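Local structure of alginate lyase (Bacteroides ovatus, 3NNB) at residues A[11-16]-A[350-355]; A[80-85]-A[90-95]; A[287-292]-A[298-303]. The protein probably depolymerises the acidic polysaccharide alginate by beta-elimination, as other alginate lyases do. All coordinates share one frame; numbering follows the deposited sequence.

Interaction 1 of 3, residues A[11-16]-A[350-355]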
ATOM      1  N   ALA A  11       1.883 -12.950  10.711  1.00 11.87           N
ATOM      2  CA  ALA A  11       0.731 -13.662  11.261  1.00 12.71           C
ATOM      3  C   ALA A  11       0.923 -14.102  12.732  1.00 11.87           C
ATOM      4  O   ALA A  11      -0.011 -14.012  13.530  1.00 11.57           O
ATOM      5  CB  ALA A  11       0.384 -14.906  10.410  1.00 12.99           C
ATOM      6  N   GLU A  12       2.074 -14.687  13.076  1.00 13.44           N
ATOM      7  CA  GLU A  12       2.208 -15.158  14.463  1.00 14.05           C
ATOM      8  C   GLU A  12       2.206 -14.003  15.460  1.00 13.07           C
ATOM      9  O   GLU A  12       1.599 -14.104  16.531  1.00 11.50           O
ATOM     10  CB  GLU A  12       3.502 -16.038  14.647  1.00 18.32           C
ATOM     11  CG  GLU A  12       3.503 -17.286  13.793  1.00 24.16           C
ATOM     12  N   LYS A  13       2.907 -12.918  15.151  1.00 12.63           N
ATOM     13  CA  LYS A  13       2.852 -11.717  15.980  1.00 10.69           C
ATOM     14  C   LYS A  13       1.407 -11.251  16.183  1.00 10.89           C
ATOM     15  O   LYS A  13       0.978 -10.941  17.299  1.00 10.92           O
ATOM     16  CB  LYS A  13       3.663 -10.563  15.355  1.00 14.32           C
ATOM     17  CG  LYS A  13       5.141 -10.638  15.573  1.00 19.35           C
ATOM     18  CD  LYS A  13       5.863  -9.467  14.817  1.00 20.74           C
ATOM     19  CE  LYS A  13       7.309  -9.456  15.172  1.00 17.59           C
ATOM     20  NZ  LYS A  13       7.563  -8.879  16.502  1.00 13.50           N
ATOM     21  N   LEU A  14       0.661 -11.165  15.076  1.00  9.92           N
ATOM     22  CA  LEU A  14      -0.706 -10.620  15.148  1.00 10.64           C
ATOM     23  C   LEU A  14      -1.568 -11.500  16.053  1.00 11.75           C
ATOM     24  O   LEU A  14      -2.372 -10.996  16.831  1.00 10.88           O
ATOM     25  CB  LEU A  14      -1.317 -10.453  13.750  1.00 11.50           C
ATOM     26  CG  LEU A  14      -2.491  -9.488  13.665  1.00 16.56           C
ATOM     27  CD1 LEU A  14      -2.068  -8.058  13.881  1.00 15.31           C
ATOM     28  CD2 LEU A  14      -3.185  -9.656  12.252  1.00 16.15           C
ATOM     29  N   ALA A  15      -1.395 -12.813  15.935  1.00 10.02           N
ATOM     30  CA  ALA A  15      -2.158 -13.759  16.756  1.00  9.38           C
ATOM     31  C   ALA A  15      -1.855 -13.546  18.221  1.00  9.35           C
ATOM     32  O   ALA A  15      -2.764 -13.680  19.058  1.00 10.39           O
ATOM     33  CB  ALA A  15      -1.879 -15.224  16.324  1.00  9.89           C
ATOM     34  N   LYS A  16      -0.608 -13.229  18.554  1.00  9.85           N
ATOM     35  CA  LYS A  16      -0.259 -12.983  19.954  1.00  8.98           C
ATOM     36  C   LYS A  16      -0.819 -11.667  20.457  1.00 11.00           C
ATOM     37  O   LYS A  16      -1.284 -11.566  21.594  1.00  9.85           O
ATOM     38  CB  LYS A  16       1.262 -13.074  20.191  1.00 10.92           C
ATOM     39  CG  LYS A  16       1.812 -14.438  19.909  1.00 15.42           C
ATOM     40  CD  LYS A  16       3.310 -14.498  20.099  1.00 16.29           C
ATOM     41  CE  LYS A  16       3.758 -15.959  19.998  1.00 27.39           C
ATOM     42  NZ  LYS A  16       5.237 -16.130  19.982  1.00 31.50           N
ATOM     43  N   ALA A 350      12.071  -3.275  10.204  1.00 10.01           N
ATOM     44  CA  ALA A 350      13.382  -3.860   9.835  1.00 10.78           C
ATOM     45  C   ALA A 350      13.943  -4.750  10.952  1.00  9.77           C
ATOM     46  O   ALA A 350      14.616  -5.755  10.685  1.00  9.81           O
ATOM     47  CB  ALA A 350      14.399  -2.727   9.480  1.00 10.12           C
ATOM     48  N   SER A 351      13.669  -4.361  12.192  1.00 10.41           N
ATOM     49  CA  SER A 351      14.155  -5.086  13.365  1.00 10.55           C
ATOM     50  C   SER A 351      13.612  -6.507  13.415  1.00 10.82           C
ATOM     51  O   SER A 351      14.202  -7.363  14.053  1.00 13.63           O
ATOM     52  CB  SER A 351      13.829  -4.317  14.649  1.00  9.54           C
ATOM     53  OG  SER A 351      12.494  -4.556  15.101  1.00 11.92           O
ATOM     54  N   PHE A 352      12.498  -6.788  12.738  1.00 10.67           N
ATOM     55  CA  PHE A 352      11.960  -8.146  12.672  1.00  9.36           C
ATOM     56  C   PHE A 352      12.904  -9.060  11.878  1.00 12.64           C
ATOM     57  O   PHE A 352      12.953 -10.264  12.135  1.00 14.32           O
ATOM     58  CB  PHE A 352      10.602  -8.223  11.991  1.00 12.10           C
ATOM     59  CG  PHE A 352       9.507  -7.423  12.646  1.00 13.66           C
ATOM     60  CD1 PHE A 352       9.654  -6.792  13.871  1.00 14.27           C
ATOM     61  CD2 PHE A 352       8.268  -7.356  12.014  1.00 12.77           C
ATOM     62  CE1 PHE A 352       8.591  -6.098  14.436  1.00 16.11           C
ATOM     63  CE2 PHE A 352       7.200  -6.633  12.592  1.00 18.94           C
ATOM     64  CZ  PHE A 352       7.384  -6.017  13.806  1.00 14.81           C
ATOM     65  N   PHE A 353      13.606  -8.487  10.901  1.00 10.87           N
ATOM     66  CA  PHE A 353      14.484  -9.250   9.996  1.00 10.64           C
ATOM     67  C   PHE A 353      15.935  -9.244  10.465  1.00 12.07           C
ATOM     68  O   PHE A 353      16.684 -10.184  10.128  1.00 14.39           O
ATOM     69  CB  PHE A 353      14.408  -8.666   8.576  1.00  8.37           C
ATOM     70  CG  PHE A 353      13.053  -8.784   7.962  1.00  8.67           C
ATOM     71  CD1 PHE A 353      12.636  -9.962   7.367  1.00 12.69           C
ATOM     72  CD2 PHE A 353      12.128  -7.735   8.062  1.00 11.91           C
ATOM     73  CE1 PHE A 353      11.346 -10.103   6.862  1.00 13.66           C
ATOM     74  CE2 PHE A 353      10.815  -7.887   7.582  1.00 12.98           C
ATOM     75  CZ  PHE A 353      10.440  -9.059   6.948  1.00 14.19           C
ATOM     76  N   ASP A 354      16.339  -8.209  11.186  1.00 12.29           N
ATOM     77  CA  ASP A 354      17.728  -8.094  11.658  1.00 12.84           C
ATOM     78  C   ASP A 354      17.713  -7.590  13.098  1.00 13.01           C
ATOM     79  O   ASP A 354      18.051  -6.459  13.360  1.00 12.68           O
ATOM     80  CB  ASP A 354      18.537  -7.172  10.742  1.00 13.29           C
ATOM     81  CG  ASP A 354      20.040  -7.212  11.008  1.00 18.80           C
ATOM     82  OD1 ASP A 354      20.497  -7.954  11.899  1.00 15.43           O
ATOM     83  OD2 ASP A 354      20.765  -6.464  10.311  1.00 16.58           O
ATOM     84  N   PRO A 355      17.268  -8.429  14.036  1.00 12.90           N
ATOM     85  CA  PRO A 355      17.167  -7.969  15.423  1.00 17.66           C
ATOM     86  C   PRO A 355      18.490  -7.538  16.056  1.00 17.19           C
ATOM     87  O   PRO A 355      18.506  -6.652  16.885  1.00 24.28           O
ATOM     88  CB  PRO A 355      16.570  -9.183  16.164  1.00 16.66           C
ATOM     89  CG  PRO A 355      16.768 -10.328  15.262  1.00 21.16           C
ATOM     90  CD  PRO A 355      16.854  -9.835  13.870  1.00 16.25           C
TER

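Interaction 2 of 3, residues A[80-85]-A[90-95]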
ATOM      1  N   LEU A  80      -4.997  23.708 -20.367  1.00 11.06           N
ATOM      2  CA  LEU A  80      -4.588  22.430 -20.966  1.00 11.52           C
ATOM      3  C   LEU A  80      -3.436  22.558 -21.911  1.00 13.01           C
ATOM      4  O   LEU A  80      -3.365  23.540 -22.672  1.00 11.73           O
ATOM      5  CB  LEU A  80      -5.746  21.803 -21.746  1.00 10.71           C
ATOM      6  CG  LEU A  80      -6.990  21.484 -20.971  1.00 15.50           C
ATOM      7  CD1 LEU A  80      -8.086  21.043 -21.980  1.00 20.33           C
ATOM      8  CD2 LEU A  80      -6.643  20.387 -19.986  1.00 14.72           C
ATOM      9  N   PRO A  81      -2.525  21.581 -21.911  1.00 10.94           N
ATOM     10  CA  PRO A  81      -2.537  20.377 -21.088  1.00 11.00           C
ATOM     11  C   PRO A  81      -2.060  20.717 -19.682  1.00  9.86           C
ATOM     12  O   PRO A  81      -1.347  21.695 -19.481  1.00  9.72           O
ATOM     13  CB  PRO A  81      -1.535  19.452 -21.781  1.00 11.27           C
ATOM     14  CG  PRO A  81      -0.660  20.341 -22.566  1.00 17.25           C
ATOM     15  CD  PRO A  81      -1.453  21.543 -22.933  1.00 13.65           C
ATOM     16  N   TYR A  82      -2.471  19.906 -18.714  1.00  9.61           N
ATOM     17  CA  TYR A  82      -1.945  20.038 -17.371  1.00  9.34           C
ATOM     18  C   TYR A  82      -0.429  19.913 -17.300  1.00  9.41           C
ATOM     19  O   TYR A  82       0.210  19.277 -18.132  1.00  8.02           O
ATOM     20  CB  TYR A  82      -2.609  19.002 -16.449  1.00  7.94           C
ATOM     21  CG  TYR A  82      -4.011  19.411 -15.941  1.00  8.36           C
ATOM     22  CD1 TYR A  82      -4.805  20.327 -16.641  1.00 11.82           C
ATOM     23  CD2 TYR A  82      -4.550  18.848 -14.796  1.00  7.30           C
ATOM     24  CE1 TYR A  82      -6.067  20.673 -16.205  1.00  8.60           C
ATOM     25  CE2 TYR A  82      -5.791  19.191 -14.339  1.00  7.05           C
ATOM     26  CZ  TYR A  82      -6.588  20.099 -15.054  1.00  6.94           C
ATOM     27  OH  TYR A  82      -7.819  20.426 -14.550  1.00 10.04           O
ATOM     28  N   ILE A  83       0.108  20.479 -16.234  1.00  7.51           N
ATOM     29  CA  ILE A  83       1.522  20.487 -15.962  1.00  8.03           C
ATOM     30  C   ILE A  83       1.779  19.904 -14.585  1.00  8.93           C
ATOM     31  O   ILE A  83       0.902  19.881 -13.729  1.00  8.18           O
ATOM     32  CB  ILE A  83       2.126  21.902 -16.108  1.00  9.65           C
ATOM     33  CG1 ILE A  83       1.391  22.923 -15.212  1.00 12.80           C
ATOM     34  CG2 ILE A  83       2.153  22.287 -17.627  1.00 11.13           C
ATOM     35  CD1 ILE A  83       2.123  24.321 -15.101  1.00 17.45           C
ATOM     36  N   ARG A  84       2.995  19.420 -14.380  1.00  9.38           N
ATOM     37  CA  ARG A  84       3.329  18.717 -13.154  1.00  8.68           C
ATOM     38  C   ARG A  84       3.948  19.621 -12.099  1.00  9.87           C
ATOM     39  O   ARG A  84       4.794  20.455 -12.388  1.00 10.20           O
ATOM     40  CB  ARG A  84       4.269  17.558 -13.454  1.00 10.04           C
ATOM     41  CG  ARG A  84       4.515  16.638 -12.283  1.00 14.11           C
ATOM     42  CD  ARG A  84       5.436  15.558 -12.787  1.00 19.68           C
ATOM     43  NE  ARG A  84       5.960  14.633 -11.811  1.00 30.17           N
ATOM     44  CZ  ARG A  84       7.230  14.537 -11.421  1.00 23.81           C
ATOM     45  NH1 ARG A  84       8.169  15.411 -11.783  1.00 23.16           N
ATOM     46  NH2 ARG A  84       7.549  13.579 -10.571  1.00 30.04           N
ATOM     47  N   LYS A  85       3.463  19.476 -10.865  1.00  8.79           N
ATOM     48  CA  LYS A  85       4.014  20.134  -9.680  1.00  8.67           C
ATOM     49  C   LYS A  85       4.344  19.022  -8.666  1.00  9.69           C
ATOM     50  O   LYS A  85       3.511  18.657  -7.812  1.00  8.04           O
ATOM     51  CB  LYS A  85       2.994  21.092  -9.064  1.00  9.52           C
ATOM     52  CG  LYS A  85       2.517  22.221 -10.005  1.00 13.79           C
ATOM     53  CD  LYS A  85       3.653  23.128 -10.400  1.00 20.07           C
ATOM     54  CE  LYS A  85       3.099  24.320 -11.231  1.00 39.36           C
ATOM     55  NZ  LYS A  85       4.154  25.316 -11.578  1.00 40.07           N
ATOM     56  N   ASN A  90      -3.247  17.950  -6.509  1.00  7.85           N
ATOM     57  CA  ASN A  90      -4.347  18.756  -7.036  1.00  7.75           C
ATOM     58  C   ASN A  90      -5.690  18.276  -6.480  1.00 11.12           C
ATOM     59  O   ASN A  90      -6.041  17.130  -6.634  1.00 10.03           O
ATOM     60  CB  ASN A  90      -4.357  18.628  -8.542  1.00  8.38           C
ATOM     61  CG  ASN A  90      -5.475  19.404  -9.198  1.00  6.27           C
ATOM     62  OD1 ASN A  90      -6.392  19.934  -8.530  1.00  8.82           O
ATOM     63  ND2 ASN A  90      -5.451  19.406 -10.543  1.00  6.59           N
ATOM     64  N   PRO A  91      -6.383  19.127  -5.728  1.00  9.96           N
ATOM     65  CA  PRO A  91      -7.613  18.638  -5.100  1.00 11.46           C
ATOM     66  C   PRO A  91      -8.684  18.181  -6.087  1.00 10.99           C
ATOM     67  O   PRO A  91      -9.627  17.510  -5.664  1.00 10.46           O
ATOM     68  CB  PRO A  91      -8.071  19.830  -4.260  1.00 12.87           C
ATOM     69  CG  PRO A  91      -7.374  20.994  -4.803  1.00 13.54           C
ATOM     70  CD  PRO A  91      -6.067  20.511  -5.358  1.00  9.71           C
ATOM     71  N   GLU A  92      -8.582  18.557  -7.355  1.00  8.91           N
ATOM     72  CA  GLU A  92      -9.496  18.044  -8.396  1.00 10.93           C
ATOM     73  C   GLU A  92      -9.523  16.556  -8.445  1.00 10.81           C
ATOM     74  O   GLU A  92     -10.474  15.979  -8.906  1.00 10.97           O
ATOM     75  CB  GLU A  92      -9.077  18.529  -9.803  1.00 11.66           C
ATOM     76  CG  GLU A  92      -9.328  19.977 -10.030  1.00 16.14           C
ATOM     77  CD  GLU A  92      -9.086  20.359 -11.467  1.00 23.03           C
ATOM     78  OE1 GLU A  92      -8.005  20.088 -12.015  1.00 12.94           O
ATOM     79  OE2 GLU A  92      -9.977  20.968 -12.051  1.00 24.44           O
ATOM     80  N   LEU A  93      -8.452  15.914  -8.003  1.00  9.68           N
ATOM     81  CA  LEU A  93      -8.446  14.442  -8.036  1.00  8.57           C
ATOM     82  C   LEU A  93      -9.611  13.794  -7.284  1.00 10.26           C
ATOM     83  O   LEU A  93     -10.030  12.669  -7.604  1.00  9.46           O
ATOM     84  CB  LEU A  93      -7.098  13.910  -7.591  1.00  9.40           C
ATOM     85  CG  LEU A  93      -6.790  13.921  -6.094  1.00 10.91           C
ATOM     86  CD1 LEU A  93      -7.421  12.691  -5.381  1.00  8.38           C
ATOM     87  CD2 LEU A  93      -5.272  13.911  -5.938  1.00  8.67           C
ATOM     88  N   ASP A  94     -10.181  14.534  -6.336  1.00  9.30           N
ATOM     89  CA  ASP A  94     -11.275  14.048  -5.495  1.00 10.97           C
ATOM     90  C   ASP A  94     -12.558  13.821  -6.282  1.00 12.50           C
ATOM     91  O   ASP A  94     -13.439  13.106  -5.815  1.00 12.70           O
ATOM     92  CB  ASP A  94     -11.534  15.040  -4.363  1.00 11.75           C
ATOM     93  CG  ASP A  94     -12.559  14.526  -3.380  1.00 20.55           C
ATOM     94  OD1 ASP A  94     -12.322  13.425  -2.833  1.00 21.25           O
ATOM     95  OD2 ASP A  94     -13.595  15.206  -3.174  1.00 25.29           O
ATOM     96  N   LYS A  95     -12.665  14.416  -7.475  1.00 10.75           N
ATOM     97  CA  LYS A  95     -13.861  14.275  -8.313  1.00 11.06           C
ATOM     98  C   LYS A  95     -13.991  12.882  -8.931  1.00 10.49           C
ATOM     99  O   LYS A  95     -15.074  12.491  -9.383  1.00 13.05           O
ATOM    100  CB  LYS A  95     -13.846  15.295  -9.466  1.00 12.01           C
ATOM    101  CG  LYS A  95     -13.915  16.754  -9.052  1.00 24.13           C
ATOM    102  CD  LYS A  95     -13.757  17.663 -10.323  1.00 37.45           C
ATOM    103  CE  LYS A  95     -13.348  19.137 -10.004  1.00 45.72           C
ATOM    104  NZ  LYS A  95     -12.638  19.806 -11.181  1.00 39.43           N
TER

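Interaction 3 of 3, residues A[287-292]-A[298-303]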
ATOM      1  N   ASP A 287       7.499  -4.765   2.832  1.00  5.98           N
ATOM      2  CA  ASP A 287       6.312  -5.544   2.497  1.00  6.07           C
ATOM      3  C   ASP A 287       6.699  -6.783   1.678  1.00  7.50           C
ATOM      4  O   ASP A 287       6.224  -7.867   1.964  1.00  8.27           O
ATOM      5  CB  ASP A 287       5.328  -4.708   1.643  1.00  5.99           C
ATOM      6  CG  ASP A 287       4.571  -3.668   2.449  1.00  8.31           C
ATOM      7  OD1 ASP A 287       4.457  -3.732   3.684  1.00  8.75           O
ATOM      8  OD2 ASP A 287       4.099  -2.705   1.789  1.00 11.27           O
HETATM    9  N   MSE A 288       7.588  -6.650   0.689  1.00  7.43           N
HETATM   10  CA  MSE A 288       8.055  -7.785  -0.077  1.00  6.63           C
HETATM   11  C   MSE A 288       8.801  -8.754   0.829  1.00  8.07           C
HETATM   12  O   MSE A 288       8.651  -9.973   0.684  1.00 10.40           O
HETATM   13  CB  MSE A 288       8.959  -7.342  -1.226  1.00  6.70           C
HETATM   14  CG  MSE A 288       9.328  -8.459  -2.194  1.00  6.47           C
HETATM   15 SE   MSE A 288       7.795  -9.443  -2.882  0.75  6.77          SE
HETATM   16  CE  MSE A 288       8.220  -9.275  -4.710  1.00 10.53           C
ATOM     17  N   CYS A 289       9.634  -8.242   1.734  1.00  7.89           N
ATOM     18  CA  CYS A 289      10.365  -9.139   2.656  1.00  9.71           C
ATOM     19  C   CYS A 289       9.373  -9.957   3.475  1.00 10.24           C
ATOM     20  O   CYS A 289       9.586 -11.155   3.693  1.00  8.95           O
ATOM     21  CB  CYS A 289      11.236  -8.324   3.617  1.00  7.79           C
ATOM     22  SG  CYS A 289      12.657  -7.521   2.829  1.00  9.58           S
ATOM     23  N   SER A 290       8.289  -9.305   3.935  1.00  8.30           N
ATOM     24  CA  SER A 290       7.265  -9.980   4.740  1.00  8.91           C
ATOM     25  C   SER A 290       6.569 -11.074   3.931  1.00  5.89           C
ATOM     26  O   SER A 290       6.506 -12.237   4.361  1.00  8.58           O
ATOM     27  CB  SER A 290       6.248  -8.967   5.285  1.00 10.52           C
ATOM     28  OG  SER A 290       6.915  -8.029   6.121  1.00 12.48           O
ATOM     29  N   ILE A 291       6.092 -10.729   2.724  1.00  6.55           N
ATOM     30  CA  ILE A 291       5.466 -11.730   1.854  1.00  7.33           C
ATOM     31  C   ILE A 291       6.410 -12.890   1.571  1.00  8.21           C
ATOM     32  O   ILE A 291       6.041 -14.063   1.743  1.00  9.77           O
ATOM     33  CB  ILE A 291       5.033 -11.127   0.526  1.00  9.07           C
ATOM     34  CG1 ILE A 291       3.972 -10.066   0.788  1.00  7.73           C
ATOM     35  CG2 ILE A 291       4.461 -12.209  -0.421  1.00 10.64           C
ATOM     36  CD1 ILE A 291       3.704  -9.177  -0.463  1.00 13.04           C
ATOM     37  N   ALA A 292       7.646 -12.559   1.190  1.00  8.37           N
ATOM     38  CA  ALA A 292       8.655 -13.555   0.846  1.00  8.12           C
ATOM     39  C   ALA A 292       8.960 -14.491   2.007  1.00  8.47           C
ATOM     40  O   ALA A 292       9.181 -15.700   1.808  1.00 10.01           O
ATOM     41  CB  ALA A 292       9.910 -12.836   0.350  1.00  7.89           C
ATOM     42  N   ASP A 298      14.405 -15.409   1.345  1.00 11.33           N
ATOM     43  CA  ASP A 298      15.085 -14.363   2.117  1.00 10.62           C
ATOM     44  C   ASP A 298      15.409 -13.188   1.187  1.00 10.87           C
ATOM     45  O   ASP A 298      16.510 -13.077   0.680  1.00 14.09           O
ATOM     46  CB  ASP A 298      16.361 -14.915   2.733  1.00 12.74           C
ATOM     47  CG  ASP A 298      17.004 -13.937   3.703  1.00 13.68           C
ATOM     48  OD1 ASP A 298      16.575 -12.743   3.763  1.00 14.50           O
ATOM     49  OD2 ASP A 298      17.952 -14.341   4.397  1.00 18.00           O
ATOM     50  N   ILE A 299      14.435 -12.310   0.992  1.00  9.13           N
ATOM     51  CA  ILE A 299      14.654 -11.085   0.230  1.00  7.78           C
ATOM     52  C   ILE A 299      15.443 -10.075   1.087  1.00  8.17           C
ATOM     53  O   ILE A 299      16.304  -9.345   0.578  1.00  9.36           O
ATOM     54  CB  ILE A 299      13.307 -10.503  -0.198  1.00  8.91           C
ATOM     55  CG1 ILE A 299      12.670 -11.396  -1.270  1.00 11.29           C
ATOM     56  CG2 ILE A 299      13.416  -9.010  -0.654  1.00 10.48           C
ATOM     57  CD1 ILE A 299      13.480 -11.447  -2.603  1.00 11.17           C
ATOM     58  N   TYR A 300      15.178 -10.036   2.391  1.00  7.94           N
ATOM     59  CA  TYR A 300      15.784  -8.998   3.230  1.00  9.32           C
ATOM     60  C   TYR A 300      17.317  -8.970   3.113  1.00  9.75           C
ATOM     61  O   TYR A 300      17.911  -7.901   3.008  1.00  9.63           O
ATOM     62  CB  TYR A 300      15.387  -9.145   4.699  1.00  9.05           C
ATOM     63  CG  TYR A 300      15.885  -8.023   5.563  1.00  7.99           C
ATOM     64  CD1 TYR A 300      17.123  -8.078   6.160  1.00 10.18           C
ATOM     65  CD2 TYR A 300      15.110  -6.857   5.773  1.00  8.56           C
ATOM     66  CE1 TYR A 300      17.574  -7.020   6.954  1.00  9.13           C
ATOM     67  CE2 TYR A 300      15.542  -5.823   6.516  1.00  9.51           C
ATOM     68  CZ  TYR A 300      16.790  -5.884   7.100  1.00 10.43           C
ATOM     69  OH  TYR A 300      17.212  -4.845   7.870  1.00 11.39           O
ATOM     70  N   ASN A 301      17.945 -10.146   3.162  1.00 11.15           N
ATOM     71  CA  ASN A 301      19.389 -10.247   3.179  1.00 12.15           C
ATOM     72  C   ASN A 301      20.034 -10.298   1.782  1.00 11.73           C
ATOM     73  O   ASN A 301      21.262 -10.431   1.674  1.00 13.04           O
ATOM     74  CB  ASN A 301      19.789 -11.491   4.021  1.00 10.49           C
ATOM     75  CG  ASN A 301      19.459 -11.313   5.475  1.00 14.33           C
ATOM     76  OD1 ASN A 301      18.656 -12.084   6.073  1.00 18.39           O
ATOM     77  ND2 ASN A 301      20.026 -10.279   6.069  1.00  9.67           N
ATOM     78  N   ALA A 302      19.221 -10.159   0.727  1.00 11.59           N
ATOM     79  CA  ALA A 302      19.727 -10.224  -0.652  1.00 10.63           C
ATOM     80  C   ALA A 302      20.697  -9.080  -0.871  1.00 13.44           C
ATOM     81  O   ALA A 302      20.358  -7.930  -0.640  1.00 11.64           O
ATOM     82  CB  ALA A 302      18.600 -10.180  -1.690  1.00 10.39           C
ATOM     83  N   THR A 303      21.915  -9.416  -1.288  1.00 11.03           N
ATOM     84  CA  THR A 303      23.000  -8.426  -1.360  1.00 11.09           C
ATOM     85  C   THR A 303      23.731  -8.609  -2.660  1.00 14.08           C
ATOM     86  O   THR A 303      24.058  -9.738  -3.024  1.00 14.65           O
ATOM     87  CB  THR A 303      23.991  -8.602  -0.181  1.00 11.48           C
ATOM     88  OG1 THR A 303      23.278  -8.572   1.054  1.00 14.91           O
ATOM     89  CG2 THR A 303      25.044  -7.486  -0.160  1.00 13.14           C
TER
HETATM   90  O   HOH W   1      12.625 -11.632   3.460  1.00 11.95           O

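Interaction 1 of 3, residues A[11-16]-A[350-355]
One face of the F352 ring is covered by the end of K13, whose CE sits 3.5 Å above the ring plane and almost exactly over its centre. The lysine chain runs across that face: CD lies nearest the CE2 edge of the ring, 3.8 Å from CE2 itself, and NZ lies at much the same height as CE, displaced toward the CE1 side, 3.6 Å from CE1. The contact is thus a CH-pi contact through CE and a cation-pi contact through NZ, the ammonium nitrogen being 4.0 Å from the ring centroid and 27° off its normal. K13 reaches this far because its chain is stretched as far as CE; a bend at the last torsion (chi4 -77°) then turns NZ along the ring. In the fold the pair joins the N-terminal helix 11-19 to a late part of the chain, the segment 350-355 at the C-terminal side of helix 336-351, on the protein surface and in a largely helical architecture consistent with the six-hairpin clan of this family. NZ also donates hydrogen bonds to the backbone O atoms of S380 and of the C-terminal residue E382, so one lysine links the N-terminal helix to both F352 and the C-terminal tail. Replacing F352 by an alanine would probably leave the methylene end of K13 without its aromatic platform, its ammonium group still hydrogen-bonded to S380 O and E382 O but without the ring beside it. In the backbone around F352, the O of A350 accepts from both F353 N (2.9 Å) and D354 N (3.0 Å).

Interaction 2 of 3, residues A[80-85]-A[90-95]
A single carboxylate oxygen, OE1 of E92, is gripped from two sides: the hydroxyl of Y82 donates to it over a short 2.6 Å between OH and OE1, and ND2 of N90 donates to it at 3.0 Å. The hydroxyl is met by the syn lone pair of OE1, and the ring and carboxylate lie nearly in one plane (15° apart), whereas the amide arrives on the anti side. N90 also makes an Asx turn, its OD1 accepting from E92 N at 2.8 Å with the donor standing 52° above the carbonyl plane. Both ends of the amide are therefore engaged, which fixes its rotation, and ND2 makes a further hydrogen bond to the O of W70. Because N90 CG lies opposite the backbone N (chi1 179°), the amide faces the following turn of 3-10 structure, so that N90 probably helps hold the E92 carboxylate in place for the Y82 hydroxyl. ND2 also rests 3.8 Å from CE2 of the Y82 ring. The contact fastens the 3-10 segment 91-95 to segment 80-85, which carries strand 83-84, paired antiparallel with strand 70-71; M66 of strand 64-66 packs against Y82, N90 and E92. The other carboxylate oxygen is taken by a salt bridge from the same 3-10 segment: NZ of K95 stands 3.0 Å from OE2 of E92, approaching from above the carboxylate plane.

Interaction 3 of 3, residues A[287-292]-A[298-303]
Apolar packing carries the contact between A292 and I299: CG1 of I299 presses on CB of A292 at 3.5 Å, while its other branch, CG2, leans toward SG of C289 at 3.9 Å. The selenomethionine M288 adds a looser touch through its CG on the same branch. Sulfur contacts come next. SG of C289 lies 3.7 Å from CB of Y300 and meets the tyrosine ring at its edge, 5.1 Å from the centroid and 78° off the normal, a Cys sulfur-aromatic contact. Y300 CG is anti to the backbone N (chi1 -175°), which carries the ring past the sulfur toward helix 310-317. Water supplies the polar link between the backbones: one molecule donates to O of C289 and accepts from N of Y300, 3.2 Å away, so that helix and loop are bridged at a carbonyl and an amide. Within the loop, OD1 of D298 accepts from N301 N at 3.0 Å, an Asx motif. Residues I299 to A302 form a type I beta turn, closed by the bond from A302 N to I299 O, a compact corner packed against helix 274-293 on the way to helix 310-317 in this helix-rich fold.

Overall arrangement
Along the chain, interaction 1 brings the N-terminal helix 11-19 against the region at the C-terminal side of helix 336-351, and interactions 2 and 3 follow one another in series within the loop it closes. Interactions 1 and 3 are neighbours, with centres about 13 Å apart, and touch directly: F353 packs on C289 and S290 of helix 274-293 and its ring meets that of Y300, with planes nearly parallel. Interaction 2 lies on the opposite side of the chain's centre, its centre about 40 Å from that of interaction 1 and 36 Å from that of interaction 3. Thus interaction 1 joins the N-terminal helix to a late part of the chain that rests on interaction 3, while interaction 2 joins the 3-10 segment 91-95 to segment 80-85 on the far side.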